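Local coordinates for protein putative polysaccharide binding proteins (DUF1812) (Bacteroides thetaiotaomicron VPI-5482, PDB 3GF8) that probably serves as an outer-membrane lipoprotein in the assembly or anchoring of fimbriae, and may also bind polysaccharide, at residues 16-21 with 39-44; 243-248 with 282-287; 106-111 with 193-198; 144-149 with 183-188. All blocks are in the same frame, centred on the assembly; numbering follows the deposited sequence. Where two conformers were deposited one is given.

Contact 1. Residues 16-21 with 39-44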
loop_
_atom_site.group_PDB
_atom_site.type_symbol
_atom_site.label_atom_id
_atom_site.label_comp_id
_atom_site.label_asym_id
_atom_site.label_seq_id
_atom_site.Cartn_x
_atom_site.Cartn_y
_atom_site.Cartn_z
ATOM N N LEU A 16 11.060 27.597 -8.081
ATOM C CA LEU A 16 10.856 26.645 -7.014
ATOM C C LEU A 16 10.594 25.318 -7.689
ATOM O O LEU A 16 9.685 25.227 -8.512
ATOM C CB LEU A 16 9.652 27.060 -6.204
ATOM C CG LEU A 16 9.168 26.204 -5.032
ATOM C CD1 LEU A 16 10.216 26.120 -3.979
ATOM C CD2 LEU A 16 7.900 26.865 -4.462
ATOM N N SER A 17 11.395 24.307 -7.377
ATOM C CA SER A 17 11.258 22.959 -7.968
ATOM C C SER A 17 10.966 21.932 -6.911
ATOM O O SER A 17 11.341 22.118 -5.761
ATOM C CB SER A 17 12.556 22.547 -8.631
ATOM O OG SER A 17 12.658 23.205 -9.865
ATOM N N VAL A 18 10.334 20.825 -7.301
ATOM C CA VAL A 18 10.039 19.740 -6.375
ATOM C C VAL A 18 10.684 18.490 -6.897
ATOM O O VAL A 18 10.551 18.162 -8.060
ATOM C CB VAL A 18 8.519 19.518 -6.155
ATOM C CG1 VAL A 18 8.284 18.303 -5.264
ATOM C CG2 VAL A 18 7.877 20.758 -5.553
ATOM N N LYS A 19 11.450 17.835 -6.035
ATOM C CA LYS A 19 12.029 16.543 -6.314
ATOM C C LYS A 19 11.187 15.532 -5.549
ATOM O O LYS A 19 10.875 15.754 -4.374
ATOM C CB LYS A 19 13.465 16.527 -5.801
ATOM C CG LYS A 19 14.209 15.195 -5.925
ATOM C CD LYS A 19 15.708 15.396 -5.738
ATOM C CE LYS A 19 16.535 14.162 -6.140
ATOM N NZ LYS A 19 16.177 12.983 -5.311
ATOM N N PHE A 20 10.791 14.447 -6.214
ATOM C CA PHE A 20 10.091 13.347 -5.536
ATOM C C PHE A 20 11.047 12.193 -5.343
ATOM O O PHE A 20 11.796 11.827 -6.269
ATOM C CB PHE A 20 8.909 12.858 -6.363
ATOM C CG PHE A 20 7.869 13.907 -6.612
ATOM C CD1 PHE A 20 8.011 14.811 -7.662
ATOM C CD2 PHE A 20 6.771 14.010 -5.783
ATOM C CE1 PHE A 20 7.040 15.772 -7.889
ATOM C CE2 PHE A 20 5.823 14.973 -5.997
ATOM C CZ PHE A 20 5.963 15.856 -7.058
ATOM N N LYS A 21 11.053 11.602 -4.153
ATOM C CA LYS A 21 11.878 10.377 -3.979
ATOM C C LYS A 21 11.066 9.243 -3.416
ATOM O O LYS A 21 10.114 9.483 -2.674
ATOM C CB LYS A 21 13.112 10.648 -3.119
ATOM C CG LYS A 21 12.877 11.077 -1.645
ATOM C CD LYS A 21 14.236 11.181 -0.914
ATOM C CE LYS A 21 14.120 11.436 0.546
ATOM N NZ LYS A 21 13.516 10.293 1.216
ATOM N N VAL A 39 2.727 11.827 -10.567
ATOM C CA VAL A 39 2.747 12.521 -9.287
ATOM C C VAL A 39 1.700 13.615 -9.379
ATOM O O VAL A 39 1.499 14.196 -10.455
ATOM C CB VAL A 39 4.139 13.061 -8.969
ATOM C CG1 VAL A 39 5.108 11.916 -8.708
ATOM C CG2 VAL A 39 4.696 13.946 -10.155
ATOM N N GLU A 40 1.010 13.883 -8.267
ATOM C CA GLU A 40 0.109 14.997 -8.215
ATOM C C GLU A 40 0.364 15.741 -6.915
ATOM O O GLU A 40 0.110 15.224 -5.813
ATOM C CB GLU A 40 -1.323 14.527 -8.353
ATOM C CG GLU A 40 -2.385 15.670 -8.397
ATOM C CD GLU A 40 -3.785 15.153 -8.801
ATOM O OE1 GLU A 40 -4.473 14.459 -7.994
ATOM O OE2 GLU A 40 -4.178 15.415 -9.946
ATOM N N LEU A 41 0.911 16.945 -7.064
ATOM C CA LEU A 41 1.318 17.787 -5.929
ATOM C C LEU A 41 0.135 18.666 -5.516
ATOM O O LEU A 41 -0.479 19.309 -6.356
ATOM C CB LEU A 41 2.505 18.684 -6.318
ATOM C CG LEU A 41 3.205 19.459 -5.188
ATOM C CD1 LEU A 41 4.096 18.558 -4.380
ATOM C CD2 LEU A 41 3.998 20.652 -5.733
ATOM N N TYR A 42 -0.158 18.692 -4.226
ATOM C CA TYR A 42 -1.192 19.556 -3.676
ATOM C C TYR A 42 -0.484 20.700 -2.919
ATOM O O TYR A 42 0.417 20.438 -2.113
ATOM C CB TYR A 42 -2.110 18.707 -2.761
ATOM C CG TYR A 42 -3.024 17.801 -3.561
ATOM C CD1 TYR A 42 -2.546 16.646 -4.156
ATOM C CD2 TYR A 42 -4.363 18.143 -3.783
ATOM C CE1 TYR A 42 -3.381 15.837 -4.951
ATOM C CE2 TYR A 42 -5.203 17.329 -4.539
ATOM C CZ TYR A 42 -4.703 16.185 -5.129
ATOM O OH TYR A 42 -5.534 15.389 -5.881
ATOM N N VAL A 43 -0.890 21.943 -3.172
ATOM C CA VAL A 43 -0.282 23.123 -2.549
ATOM C C VAL A 43 -1.305 23.903 -1.732
ATOM O O VAL A 43 -2.382 24.237 -2.209
ATOM C CB VAL A 43 0.358 24.044 -3.581
ATOM C CG1 VAL A 43 0.975 25.295 -2.889
ATOM C CG2 VAL A 43 1.417 23.297 -4.375
ATOM N N PHE A 44 -0.964 24.154 -0.478
ATOM C CA PHE A 44 -1.809 24.854 0.457
ATOM C C PHE A 44 -1.002 26.051 0.979
ATOM O O PHE A 44 0.220 26.018 1.004
ATOM C CB PHE A 44 -2.178 23.921 1.614
ATOM C CG PHE A 44 -2.998 22.733 1.201
ATOM C CD1 PHE A 44 -2.388 21.575 0.760
ATOM C CD2 PHE A 44 -4.388 22.777 1.248
ATOM C CE1 PHE A 44 -3.159 20.473 0.365
ATOM C CE2 PHE A 44 -5.152 21.686 0.864
ATOM C CZ PHE A 44 -4.536 20.537 0.419
#
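With chi1 at -61°, Phe20 swings CG to the side of its backbone N and lays its ring under Val39. Val39 in turn spreads CG1 and CG2 over the same ring like two prongs. The contact is the facing of two layers in a beta sandwich, in keeping with the transthyretin-like clan of the family: strands 16-21 and 38-44 are not paired edge to edge, and the axes of the two segments run 10.1 Å apart at 128°, a separation that side chains must fill. Valine, leucine and phenylalanine suit such an interlayer space, since they bring bulk and no polar atoms.

The central interaction is a CH-pi contact, in which Val39 CB stands 4.0 Å from the centroid of the Phe20 ring and 15° off its normal. Val18 CG1 lies over the opposite face, so the ring is clamped between two valines. Phe79 and Ile143, from strands 75-83 and 139-158, add to the same core. Alternation does the rest: Glu40 points to the other side of its strand, where it forms a salt bridge with Lys53. Beside the ring, Leu41 CD2 and Val18 CG2 meet tip to tip at 3.9 Å.

Contact 2. Residues 243-248 with 282-287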
loop_
_atom_site.group_PDB
_atom_site.type_symbol
_atom_site.label_atom_id
_atom_site.label_comp_id
_atom_site.label_asym_id
_atom_site.label_seq_id
_atom_site.Cartn_x
_atom_site.Cartn_y
_atom_site.Cartn_z
ATOM N N ASP A 243 -0.622 -9.676 12.546
ATOM C CA ASP A 243 0.046 -10.379 13.623
ATOM C C ASP A 243 1.071 -11.409 13.150
ATOM O O ASP A 243 2.144 -11.552 13.728
ATOM C CB ASP A 243 -0.976 -11.074 14.485
ATOM C CG ASP A 243 -0.597 -11.036 15.872
ATOM O OD1 ASP A 243 -0.674 -9.925 16.422
ATOM O OD2 ASP A 243 -0.174 -12.089 16.396
ATOM N N TYR A 244 0.725 -12.135 12.103
ATOM C CA TYR A 244 1.671 -13.066 11.495
ATOM C C TYR A 244 2.880 -12.327 10.943
ATOM O O TYR A 244 3.995 -12.813 11.049
ATOM C CB TYR A 244 0.985 -13.908 10.412
ATOM C CG TYR A 244 0.253 -15.135 10.956
ATOM C CD1 TYR A 244 -0.575 -15.045 12.058
ATOM C CD2 TYR A 244 0.399 -16.369 10.353
ATOM C CE1 TYR A 244 -1.228 -16.123 12.526
ATOM C CE2 TYR A 244 -0.247 -17.479 10.838
ATOM C CZ TYR A 244 -1.050 -17.352 11.913
ATOM O OH TYR A 244 -1.701 -18.446 12.385
ATOM N N LEU A 245 2.671 -11.147 10.356
ATOM C CA LEU A 245 3.804 -10.386 9.848
ATOM C C LEU A 245 4.593 -9.757 11.007
ATOM O O LEU A 245 5.812 -9.694 10.948
ATOM C CB LEU A 245 3.357 -9.333 8.823
ATOM C CG LEU A 245 2.881 -9.912 7.479
ATOM C CD1 LEU A 245 2.249 -8.844 6.672
ATOM C CD2 LEU A 245 3.993 -10.543 6.709
ATOM N N ALA A 246 3.902 -9.321 12.065
ATOM C CA ALA A 246 4.581 -8.730 13.224
ATOM C C ALA A 246 5.487 -9.751 13.914
ATOM O O ALA A 246 6.568 -9.384 14.338
ATOM C CB ALA A 246 3.555 -8.089 14.241
HETATM N N MSE A 247 5.066 -11.018 14.010
HETATM C CA MSE A 247 5.842 -12.118 14.605
HETATM C C MSE A 247 7.163 -12.314 13.820
HETATM O O MSE A 247 8.072 -12.960 14.282
HETATM C CB MSE A 247 5.041 -13.474 14.595
HETATM C CG MSE A 247 3.716 -13.633 15.506
HETATM SE SE MSE A 247 2.530 -15.282 15.133
HETATM C CE MSE A 247 0.735 -14.527 15.281
ATOM N N THR A 248 7.254 -11.809 12.593
ATOM C CA THR A 248 8.429 -12.134 11.803
ATOM C C THR A 248 9.536 -11.189 12.186
ATOM O O THR A 248 9.373 -10.347 13.086
ATOM C CB THR A 248 8.162 -12.097 10.299
ATOM O OG1 THR A 248 7.823 -10.769 9.901
ATOM C CG2 THR A 248 7.035 -13.072 9.930
ATOM N N ILE A 282 5.221 -20.647 8.432
ATOM C CA ILE A 282 5.115 -19.851 7.235
ATOM C C ILE A 282 6.493 -19.497 6.681
ATOM O O ILE A 282 7.502 -19.485 7.389
ATOM C CB ILE A 282 4.283 -18.551 7.469
ATOM C CG1 ILE A 282 5.042 -17.559 8.352
ATOM C CG2 ILE A 282 2.957 -18.918 8.081
ATOM C CD1 ILE A 282 4.200 -16.441 8.881
ATOM N N VAL A 283 6.533 -19.171 5.402
ATOM C CA VAL A 283 7.730 -18.666 4.822
ATOM C C VAL A 283 7.318 -17.356 4.212
ATOM O O VAL A 283 6.412 -17.320 3.371
ATOM C CB VAL A 283 8.283 -19.615 3.816
ATOM C CG1 VAL A 283 9.580 -19.016 3.101
ATOM C CG2 VAL A 283 8.617 -20.885 4.493
ATOM N N VAL A 284 7.940 -16.278 4.683
ATOM C CA VAL A 284 7.686 -14.931 4.169
ATOM C C VAL A 284 8.927 -14.476 3.450
ATOM O O VAL A 284 9.974 -14.316 4.054
ATOM C CB VAL A 284 7.339 -13.958 5.285
ATOM C CG1 VAL A 284 6.998 -12.542 4.713
ATOM C CG2 VAL A 284 6.202 -14.530 6.118
ATOM N N ASN A 285 8.813 -14.303 2.145
ATOM C CA ASN A 285 9.952 -13.902 1.313
ATOM C C ASN A 285 11.233 -14.675 1.691
ATOM O O ASN A 285 12.290 -14.099 1.905
ATOM C CB ASN A 285 10.152 -12.383 1.407
ATOM C CG ASN A 285 8.975 -11.586 0.837
ATOM O OD1 ASN A 285 8.233 -12.104 0.018
ATOM N ND2 ASN A 285 8.803 -10.311 1.277
ATOM N N GLY A 286 11.129 -15.992 1.770
ATOM C CA GLY A 286 12.298 -16.815 2.010
ATOM C C GLY A 286 12.594 -17.114 3.468
ATOM O O GLY A 286 13.325 -18.072 3.745
ATOM N N TRP A 287 12.023 -16.331 4.394
ATOM C CA TRP A 287 12.279 -16.522 5.820
ATOM C C TRP A 287 11.279 -17.456 6.431
ATOM O O TRP A 287 10.098 -17.164 6.393
ATOM C CB TRP A 287 12.227 -15.203 6.578
ATOM C CG TRP A 287 13.281 -14.258 6.126
ATOM C CD1 TRP A 287 13.231 -13.428 5.039
ATOM C CD2 TRP A 287 14.578 -14.071 6.720
ATOM N NE1 TRP A 287 14.414 -12.707 4.941
ATOM C CE2 TRP A 287 15.251 -13.083 5.961
ATOM C CE3 TRP A 287 15.238 -14.650 7.814
ATOM C CZ2 TRP A 287 16.556 -12.675 6.252
ATOM C CZ3 TRP A 287 16.520 -14.229 8.115
ATOM C CH2 TRP A 287 17.168 -13.233 7.331
#
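Tyr244 and Leu245 of helix 241-246, with Thr248 just beyond them, pack on Ile282 and Val284, the last inward-facing residues of strand 279-284 before a type I' beta turn (Val284 to Trp287) reverses the chain into a beta hairpin.

The apolar contacts are methyl against methyl or ring. Ile282 CD1 approaches the Tyr244 ring obliquely, 4.1 Å from CD2. Val284 divides its two branches between partners: CG1 lies 4.1 Å from Leu245 CD2, and CG2 sits 4.2 Å from Thr248 CG2, the side chains of each pair standing roughly perpendicular. Valine suits this strand end because its branching at CB lets one short side chain serve two neighbours. Tyr260 of helix 257-263 also touches Val284 and Thr248.

The hydrogen bonds run within each segment or to neighbouring parts of the chain. A chi1 of 64° tucks Thr248 OG1 between its own N and carbonyl carbon, pointing the hydroxyl back to a lone pair of Leu245 O, in the carbonyl plane, and the methyl to Val284. Leu245 O also accepts from Thr248 N. Tyr244 OH donates to Gln296 O, and Asn285 anchors the turn to strand 266-273 through His268 N.

With the polar groups engaged in this way, the helix and the hairpin are held to each other across this interface by van der Waals packing, and Thr248 can present its methyl to Val284 while its hydroxyl turns back to Leu245 O.

Contact 3. Residues 106-111 with 193-198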
loop_
_atom_site.group_PDB
_atom_site.type_symbol
_atom_site.label_atom_id
_atom_site.label_comp_id
_atom_site.label_asym_id
_atom_site.label_seq_id
_atom_site.Cartn_x
_atom_site.Cartn_y
_atom_site.Cartn_z
ATOM N N LEU A 106 -8.750 10.211 -0.114
ATOM C CA LEU A 106 -8.611 9.312 -1.237
ATOM C C LEU A 106 -9.401 8.077 -0.838
ATOM O O LEU A 106 -9.266 7.563 0.280
ATOM C CB LEU A 106 -7.148 9.020 -1.490
ATOM C CG LEU A 106 -6.756 8.090 -2.664
ATOM C CD1 LEU A 106 -5.396 8.431 -3.224
ATOM C CD2 LEU A 106 -6.764 6.668 -2.227
ATOM N N LYS A 107 -10.274 7.630 -1.727
ATOM C CA LYS A 107 -11.073 6.450 -1.435
ATOM C C LYS A 107 -10.925 5.433 -2.557
ATOM O O LYS A 107 -11.067 5.768 -3.726
ATOM C CB LYS A 107 -12.530 6.833 -1.194
ATOM C CG LYS A 107 -13.379 5.642 -0.864
ATOM C CD LYS A 107 -14.840 5.980 -0.723
ATOM C CE LYS A 107 -15.211 6.202 0.742
ATOM N NZ LYS A 107 -16.633 6.599 0.909
ATOM N N LEU A 108 -10.577 4.193 -2.207
ATOM C CA LEU A 108 -10.572 3.103 -3.191
ATOM C C LEU A 108 -12.012 2.892 -3.653
ATOM O O LEU A 108 -12.918 2.796 -2.823
ATOM C CB LEU A 108 -10.034 1.806 -2.567
ATOM C CG LEU A 108 -10.012 0.513 -3.374
ATOM C CD1 LEU A 108 -9.125 0.628 -4.606
ATOM C CD2 LEU A 108 -9.562 -0.698 -2.467
ATOM N N LYS A 109 -12.230 2.868 -4.966
ATOM C CA LYS A 109 -13.555 2.668 -5.514
ATOM C C LYS A 109 -14.017 1.254 -5.241
ATOM O O LYS A 109 -13.227 0.298 -5.351
ATOM C CB LYS A 109 -13.538 2.917 -7.027
ATOM C CG LYS A 109 -13.285 4.400 -7.401
ATOM C CD LYS A 109 -13.402 4.553 -8.911
ATOM C CE LYS A 109 -12.981 5.892 -9.430
ATOM N NZ LYS A 109 -12.672 5.800 -10.892
ATOM N N ARG A 110 -15.287 1.127 -4.872
ATOM C CA ARG A 110 -15.941 -0.173 -4.697
ATOM C C ARG A 110 -17.410 -0.134 -5.126
ATOM O O ARG A 110 -18.042 0.903 -5.159
ATOM C CB ARG A 110 -15.821 -0.705 -3.271
ATOM C CG ARG A 110 -16.799 -0.068 -2.231
ATOM C CD ARG A 110 -16.659 1.459 -2.165
ATOM N NE ARG A 110 -15.341 1.882 -1.676
ATOM C CZ ARG A 110 -15.052 2.145 -0.394
ATOM N NH1 ARG A 110 -15.983 2.028 0.547
ATOM N NH2 ARG A 110 -13.814 2.517 -0.044
ATOM N N GLU A 111 -17.930 -1.294 -5.448
ATOM C CA GLU A 111 -19.336 -1.508 -5.696
ATOM C C GLU A 111 -20.058 -1.829 -4.400
ATOM O O GLU A 111 -19.405 -2.027 -3.381
ATOM C CB GLU A 111 -19.471 -2.725 -6.569
ATOM C CG GLU A 111 -18.899 -2.603 -7.966
ATOM C CD GLU A 111 -19.225 -3.879 -8.775
ATOM O OE1 GLU A 111 -19.409 -4.965 -8.124
ATOM O OE2 GLU A 111 -19.305 -3.775 -10.034
ATOM N N LEU A 193 -13.845 -3.915 3.528
ATOM C CA LEU A 193 -13.738 -4.453 2.197
ATOM C C LEU A 193 -13.168 -5.886 2.249
ATOM O O LEU A 193 -12.408 -6.233 3.171
ATOM C CB LEU A 193 -12.845 -3.548 1.335
ATOM C CG LEU A 193 -13.211 -2.064 1.212
ATOM C CD1 LEU A 193 -12.181 -1.354 0.342
ATOM C CD2 LEU A 193 -14.670 -1.830 0.705
ATOM N N SER A 194 -13.594 -6.697 1.272
ATOM C CA SER A 194 -13.104 -8.052 1.005
ATOM C C SER A 194 -12.221 -8.023 -0.247
ATOM O O SER A 194 -12.707 -7.888 -1.368
ATOM C CB SER A 194 -14.291 -9.005 0.800
ATOM O OG SER A 194 -13.877 -10.358 0.578
ATOM N N PHE A 195 -10.907 -8.067 -0.047
ATOM C CA PHE A 195 -9.982 -8.100 -1.167
ATOM C C PHE A 195 -9.814 -9.541 -1.543
ATOM O O PHE A 195 -9.529 -10.371 -0.673
ATOM C CB PHE A 195 -8.628 -7.500 -0.794
ATOM C CG PHE A 195 -8.686 -6.033 -0.431
ATOM C CD1 PHE A 195 -9.029 -5.633 0.857
ATOM C CD2 PHE A 195 -8.391 -5.046 -1.369
ATOM C CE1 PHE A 195 -9.069 -4.286 1.192
ATOM C CE2 PHE A 195 -8.427 -3.693 -1.036
ATOM C CZ PHE A 195 -8.768 -3.316 0.247
ATOM N N ARG A 196 -9.978 -9.838 -2.828
ATOM C CA ARG A 196 -9.943 -11.209 -3.313
ATOM C C ARG A 196 -8.998 -11.353 -4.463
ATOM O O ARG A 196 -8.650 -10.367 -5.049
ATOM C CB ARG A 196 -11.330 -11.595 -3.784
ATOM C CG ARG A 196 -12.284 -11.541 -2.646
ATOM C CD ARG A 196 -13.660 -12.019 -2.983
ATOM N NE ARG A 196 -14.468 -11.835 -1.790
ATOM C CZ ARG A 196 -15.699 -12.293 -1.633
ATOM N NH1 ARG A 196 -16.257 -12.999 -2.580
ATOM N NH2 ARG A 196 -16.363 -12.072 -0.501
ATOM N N PRO A 197 -8.600 -12.584 -4.801
ATOM C CA PRO A 197 -7.551 -12.731 -5.814
ATOM C C PRO A 197 -7.843 -12.060 -7.142
ATOM O O PRO A 197 -8.963 -12.113 -7.628
ATOM C CB PRO A 197 -7.441 -14.236 -5.988
ATOM C CG PRO A 197 -7.813 -14.777 -4.614
ATOM C CD PRO A 197 -8.916 -13.871 -4.147
ATOM N N TYR A 198 -6.837 -11.410 -7.707
ATOM C CA TYR A 198 -6.930 -10.973 -9.077
ATOM C C TYR A 198 -6.288 -11.984 -10.017
ATOM O O TYR A 198 -6.488 -11.918 -11.221
ATOM C CB TYR A 198 -6.389 -9.538 -9.250
ATOM C CG TYR A 198 -4.939 -9.361 -8.882
ATOM C CD1 TYR A 198 -3.944 -9.763 -9.755
ATOM C CD2 TYR A 198 -4.565 -8.812 -7.659
ATOM C CE1 TYR A 198 -2.602 -9.629 -9.432
ATOM C CE2 TYR A 198 -3.239 -8.665 -7.330
ATOM C CZ TYR A 198 -2.252 -9.066 -8.233
ATOM O OH TYR A 198 -0.908 -8.970 -7.935
#
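Leu108 and Arg110 meet Leu193 and Phe195 in a contact that is part leucine-aromatic packing and part arginine laid flat on a leucine.

The apolar part centres on one methyl. With chi1 at 176°, Leu108 holds CG away from its backbone N and extends CD2 to the opposing strand, where it is 3.5 Å from Phe195 CE2 and 3.9 Å from Leu193 CD1. Phe195 comes from the opposite direction, and its long, flat side chain can reach a partner that its CB does not face.

The second kind is aliphatic packing on the guanidinium faces. Leu193 CD2 lies over the centre of one face of the Arg110 group, 4.1 Å above its plane, while Lys107 CD covers the other face toward its rim.

Hydrogen bonds fix the plane of that group. The arginine chain bends at chi2 and chi3 and doubles back, so that NE (2.8 Å) and NH2 (2.9 Å) of Arg110 both grip Leu108 O side-on, nearly in the guanidinium plane. NH2 also forms a salt bridge with Asp190. Arginine fits here because its edge can bond while its faces pack against aliphatic carbon.

In the fold, the contact brings the end of strand 105-108, central in the sheet 89-91, 105-108 and 180-182, against strand 193-195, which pairs with 115-116 and 170-176. Ile116, on the neighbouring strand 115-116 of the latter sheet, touches Leu108, Arg110 and Phe195.

Contact 4. Residues 144-149 with 183-188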
loop_
_atom_site.group_PDB
_atom_site.type_symbol
_atom_site.label_atom_id
_atom_site.label_comp_id
_atom_site.label_asym_id
_atom_site.label_seq_id
_atom_site.Cartn_x
_atom_site.Cartn_y
_atom_site.Cartn_z
ATOM N N ASN A 144 8.776 13.097 -0.012
ATOM C CA ASN A 144 9.078 11.724 0.338
ATOM C C ASN A 144 7.855 10.799 0.185
ATOM O O ASN A 144 6.819 11.047 0.787
ATOM C CB ASN A 144 9.600 11.634 1.761
ATOM C CG ASN A 144 10.068 10.263 2.089
ATOM O OD1 ASN A 144 10.915 9.716 1.403
ATOM N ND2 ASN A 144 9.468 9.662 3.100
ATOM N N LEU A 145 8.024 9.736 -0.603
ATOM C CA LEU A 145 6.915 8.855 -0.998
ATOM C C LEU A 145 6.922 7.552 -0.231
ATOM O O LEU A 145 7.981 6.892 -0.093
ATOM C CB LEU A 145 6.977 8.523 -2.497
ATOM C CG LEU A 145 6.720 9.713 -3.399
ATOM C CD1 LEU A 145 6.903 9.329 -4.915
ATOM C CD2 LEU A 145 5.355 10.265 -3.073
ATOM N N ILE A 146 5.727 7.178 0.215
ATOM C CA ILE A 146 5.478 5.959 0.974
ATOM C C ILE A 146 4.460 5.104 0.229
ATOM O O ILE A 146 3.358 5.580 -0.106
ATOM C CB ILE A 146 4.910 6.337 2.363
ATOM C CG1 ILE A 146 5.974 7.116 3.169
ATOM C CG2 ILE A 146 4.435 5.091 3.138
ATOM C CD1 ILE A 146 5.477 7.581 4.447
ATOM N N ARG A 147 4.794 3.835 0.006
ATOM C CA ARG A 147 3.932 2.971 -0.760
ATOM C C ARG A 147 2.801 2.502 0.089
ATOM O O ARG A 147 3.015 2.022 1.207
ATOM C CB ARG A 147 4.681 1.782 -1.356
ATOM C CG ARG A 147 3.818 0.994 -2.298
ATOM C CD ARG A 147 4.613 0.060 -3.214
ATOM N NE ARG A 147 3.752 -1.008 -3.711
ATOM C CZ ARG A 147 4.142 -1.970 -4.530
ATOM N NH1 ARG A 147 5.397 -2.051 -4.942
ATOM N NH2 ARG A 147 3.273 -2.870 -4.936
ATOM N N ASP A 148 1.584 2.645 -0.446
ATOM C CA ASP A 148 0.371 2.346 0.320
ATOM C C ASP A 148 -0.323 1.047 -0.107
ATOM O O ASP A 148 -1.096 0.442 0.670
ATOM C CB ASP A 148 -0.623 3.514 0.168
ATOM C CG ASP A 148 -0.383 4.649 1.161
ATOM O OD1 ASP A 148 0.496 4.547 2.045
ATOM O OD2 ASP A 148 -1.103 5.661 1.049
ATOM N N THR A 149 -0.100 0.639 -1.349
ATOM C CA THR A 149 -0.711 -0.564 -1.867
ATOM C C THR A 149 0.273 -1.734 -1.694
ATOM O O THR A 149 1.492 -1.581 -1.867
ATOM C CB THR A 149 -1.143 -0.391 -3.311
ATOM O OG1 THR A 149 -0.087 0.195 -4.062
ATOM C CG2 THR A 149 -2.381 0.496 -3.388
ATOM N N HIS A 183 -5.470 13.065 4.369
ATOM C CA HIS A 183 -4.325 13.863 3.867
ATOM C C HIS A 183 -3.006 13.554 4.585
ATOM O O HIS A 183 -1.917 13.883 4.073
ATOM C CB HIS A 183 -4.610 15.355 4.075
ATOM C CG HIS A 183 -4.557 15.750 5.509
ATOM N ND1 HIS A 183 -5.630 15.584 6.366
ATOM C CD2 HIS A 183 -3.541 16.234 6.255
ATOM C CE1 HIS A 183 -5.281 15.994 7.572
ATOM N NE2 HIS A 183 -4.017 16.386 7.531
ATOM N N ASP A 184 -3.115 12.972 5.776
ATOM C CA ASP A 184 -1.957 12.523 6.558
ATOM C C ASP A 184 -1.629 11.022 6.373
ATOM O O ASP A 184 -0.788 10.473 7.090
ATOM C CB ASP A 184 -2.179 12.831 8.064
ATOM C CG ASP A 184 -3.367 12.064 8.682
ATOM O OD1 ASP A 184 -4.114 11.325 7.990
ATOM O OD2 ASP A 184 -3.547 12.181 9.892
ATOM N N ASN A 185 -2.288 10.375 5.412
ATOM C CA ASN A 185 -2.123 8.940 5.099
ATOM C C ASN A 185 -2.786 8.015 6.140
ATOM O O ASN A 185 -2.570 6.815 6.120
ATOM C CB ASN A 185 -0.634 8.568 4.881
ATOM C CG ASN A 185 -0.437 7.391 3.901
ATOM O OD1 ASN A 185 -1.222 7.193 2.972
ATOM N ND2 ASN A 185 0.613 6.618 4.112
ATOM N N SER A 186 -3.605 8.557 7.038
ATOM C CA SER A 186 -4.239 7.708 8.036
ATOM C C SER A 186 -5.528 7.113 7.503
ATOM O O SER A 186 -6.192 7.664 6.611
ATOM C CB SER A 186 -4.506 8.486 9.331
ATOM O OG SER A 186 -5.483 9.510 9.118
ATOM N N LEU A 187 -5.883 5.969 8.057
ATOM C CA LEU A 187 -7.111 5.292 7.667
ATOM C C LEU A 187 -8.318 6.015 8.265
ATOM O O LEU A 187 -8.478 6.095 9.472
ATOM C CB LEU A 187 -7.092 3.833 8.091
ATOM C CG LEU A 187 -6.314 2.813 7.237
ATOM C CD1 LEU A 187 -4.918 3.224 7.046
ATOM C CD2 LEU A 187 -6.374 1.472 7.958
ATOM N N LEU A 188 -9.150 6.569 7.393
ATOM C CA LEU A 188 -10.431 7.150 7.777
ATOM C C LEU A 188 -11.450 6.039 7.985
ATOM O O LEU A 188 -11.237 4.895 7.574
ATOM C CB LEU A 188 -10.915 8.113 6.678
ATOM C CG LEU A 188 -9.923 9.217 6.307
ATOM C CD1 LEU A 188 -10.473 10.189 5.232
ATOM C CD2 LEU A 188 -9.497 9.997 7.569
#
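A nearly coplanar carboxylate-amide pair, Asp148 with Asn185, ties the loop after strand 180-182 to the long strand 139-158. The two flat groups come from opposite directions with their planes 13° apart. Asn185 ND2 donates to Asp148 OD1 at 2.9 Å, with an N-H...O angle of 158°; the acceptor uses its syn lone pair and lies in the amide plane. Asp148 OD2 is also only 2.5 Å from Asn185 OD1, a closeness whose nature remains doubtful. Beside the pair, Ile146 CG2 approaches Asn185 ND2 to 4.2 Å.

A chi1 of -150° turns Asn185 CG away from its backbone N and out to the strand. The backbone of Asn185 lies in the left-handed region, which asparagine tolerates better than most residues with a side chain. The loop is shaped here by an Asx turn: Asp184 OD1 accepts from Ser186 N at 3.0 Å and also from the Ser186 hydroxyl, two donors on one oxygen that brace the backbone around Asn185. Tyr125 and Trp82 each touch both Asp148 and Asn185. Arg216 lies nearby, its NE in a long, weak ion pair with Asp148 OD1 and its NH1 in a weak bond to Asn185 O.

In the fold
Contacts 1 and 2 lie on opposite sides of the chain's centre, their centres 35 Å apart, near the two ends of an elongated molecule. Contact 4 lies closer to the middle, 15 Å from contact 1 and 16 Å from contact 3, centre to centre. Strands 16-21 and 139-158 are parallel neighbours, so contacts 1 and 4 touch directly: Lys21 O bonds to Leu145 N and Lys21 NZ to Asn144 OD1. Along the chain contact 1 closes first; contact 3 then spans residues 106-198, with contact 4 falling inside that span, and contact 2 follows. Strand 139-158 also pairs with 266-273, the neighbour of contact 2's strand 279-284, and so runs between the regions of contacts 1 and 2.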